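Local coordinates for periplasmic binding protein (Veillonella parvula, PDB 4OVK), which probably binds a solute in the periplasm and delivers it to an ABC transporter for uptake, at residues V45-D49 against Q152-L156. Coordinates in Å, arbitrary orientation, origin at the centre of the assembly. Residues are numbered along the deposited sequence.
Sequences VYAVD and QAEAL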
loop_
_atom_site.group_PDB
_atom_site.type_symbol
_atom_site.label_atom_id
_atom_site.label_comp_id
_atom_site.label_asym_id
_atom_site.label_seq_id
_atom_site.Cartn_x
_atom_site.Cartn_y
_atom_site.Cartn_z
ATOM N N VAL A 45 -2.129 1.926 11.283
ATOM C CA VAL A 45 -2.596 2.140 12.655
ATOM C C VAL A 45 -4.118 2.262 12.683
ATOM O O VAL A 45 -4.781 1.664 13.530
ATOM C CB VAL A 45 -1.931 3.370 13.266
ATOM C CG1 VAL A 45 -2.641 3.813 14.545
ATOM C CG2 VAL A 45 -0.450 3.063 13.513
ATOM N N TYR A 46 -4.670 3.014 11.737
ATOM C CA TYR A 46 -6.119 3.134 11.619
ATOM C C TYR A 46 -6.782 1.744 11.491
ATOM O O TYR A 46 -7.774 1.457 12.149
ATOM C CB TYR A 46 -6.510 4.041 10.436
ATOM C CG TYR A 46 -7.980 4.004 10.174
ATOM C CD1 TYR A 46 -8.846 4.822 10.872
ATOM C CD2 TYR A 46 -8.513 3.111 9.261
ATOM C CE1 TYR A 46 -10.213 4.769 10.656
ATOM C CE2 TYR A 46 -9.874 3.057 9.023
ATOM C CZ TYR A 46 -10.716 3.876 9.724
ATOM O OH TYR A 46 -12.073 3.806 9.507
ATOM N N ALA A 47 -6.237 0.892 10.633
ATOM C CA ALA A 47 -6.799 -0.422 10.394
ATOM C C ALA A 47 -6.777 -1.301 11.650
ATOM O O ALA A 47 -7.748 -1.977 11.948
ATOM C CB ALA A 47 -6.050 -1.102 9.269
ATOM N N VAL A 48 -5.673 -1.282 12.386
ATOM C CA VAL A 48 -5.560 -2.103 13.581
ATOM C C VAL A 48 -6.503 -1.604 14.683
ATOM O O VAL A 48 -7.163 -2.406 15.332
ATOM C CB VAL A 48 -4.103 -2.154 14.091
ATOM C CG1 VAL A 48 -4.021 -2.959 15.381
ATOM C CG2 VAL A 48 -3.198 -2.763 13.032
ATOM N N ASP A 49 -6.582 -0.287 14.873
ATOM C CA ASP A 49 -7.442 0.273 15.909
ATOM C C ASP A 49 -8.894 0.363 15.463
ATOM O O ASP A 49 -9.766 0.613 16.285
ATOM C CB ASP A 49 -6.947 1.667 16.341
ATOM C CG ASP A 49 -7.267 1.980 17.794
ATOM O OD1 ASP A 49 -7.377 1.034 18.621
ATOM O OD2 ASP A 49 -7.407 3.185 18.107
ATOM N N GLN A 152 -7.954 -7.874 16.701
ATOM C CA GLN A 152 -8.024 -7.231 15.390
ATOM C C GLN A 152 -6.696 -7.408 14.650
ATOM O O GLN A 152 -6.692 -7.704 13.467
ATOM C CB GLN A 152 -8.406 -5.747 15.470
ATOM C CG GLN A 152 -8.504 -5.070 14.096
ATOM C CD GLN A 152 -9.890 -4.583 13.703
ATOM O OE1 GLN A 152 -10.891 -5.248 13.946
ATOM N NE2 GLN A 152 -9.942 -3.419 13.055
ATOM N N ALA A 153 -5.577 -7.265 15.355
ATOM C CA ALA A 153 -4.266 -7.430 14.731
ATOM C C ALA A 153 -4.115 -8.846 14.189
ATOM O O ALA A 153 -3.752 -9.036 13.015
ATOM C CB ALA A 153 -3.148 -7.089 15.723
ATOM N N GLU A 154 -4.430 -9.846 15.011
ATOM C CA GLU A 154 -4.345 -11.235 14.532
ATOM C C GLU A 154 -5.360 -11.531 13.420
ATOM O O GLU A 154 -5.059 -12.310 12.529
ATOM C CB GLU A 154 -4.459 -12.245 15.673
ATOM C CG GLU A 154 -3.278 -12.237 16.648
ATOM C CD GLU A 154 -1.899 -12.454 16.008
ATOM O OE1 GLU A 154 -1.785 -13.136 14.962
ATOM O OE2 GLU A 154 -0.907 -11.948 16.576
ATOM N N ALA A 155 -6.543 -10.918 13.456
ATOM C CA ALA A 155 -7.508 -11.107 12.363
ATOM C C ALA A 155 -6.957 -10.563 11.037
ATOM O O ALA A 155 -7.120 -11.181 9.995
ATOM C CB ALA A 155 -8.845 -10.479 12.702
ATOM N N LEU A 156 -6.277 -9.419 11.092
ATOM C CA LEU A 156 -5.632 -8.840 9.907
ATOM C C LEU A 156 -4.487 -9.732 9.422
ATOM O O LEU A 156 -4.336 -9.965 8.240
ATOM C CB LEU A 156 -5.100 -7.427 10.203
ATOM C CG LEU A 156 -6.151 -6.328 10.293
ATOM C CD1 LEU A 156 -5.595 -5.075 10.965
ATOM C CD2 LEU A 156 -6.731 -5.992 8.916
#
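At the C-terminal end of helix 41-49, the last turn runs at 113° to the segment 152-156, near the start of the long helix 150-170. The two local axes approach to 9.4 Å, and V48 and A153 are nearest in register, their CA atoms 5.6 Å apart. The final turn of a helix leaves carbonyls without a following turn to accept from, and here the second helix supplies a donor: Q152 NE2 gives a hydrogen bond to A47 O at 2.8 Å, with an N-H...O angle of 160°. The same amide nitrogen also bonds to the carbonyl of F317, so Q152 ties together the ends of two helices, 41-49 and 306-318. Its aliphatic part lies against the next carbonyl, V48 O to Q152 CG being 3.2 Å. Beside this polar link, V48 divides its methyls, CG1 reaching A153 CB at 4.2 Å and CG2 reaching L156 CD1 at 3.9 Å, while A47 CB lies 4.3 Å from L156 CD1. I140 touches both V48 and A153. The contact thus joins one lobe of this two-lobed binding protein to its long interdomain helix, apolar packing supplying the fit and one amide satisfying helix-end carbonyls.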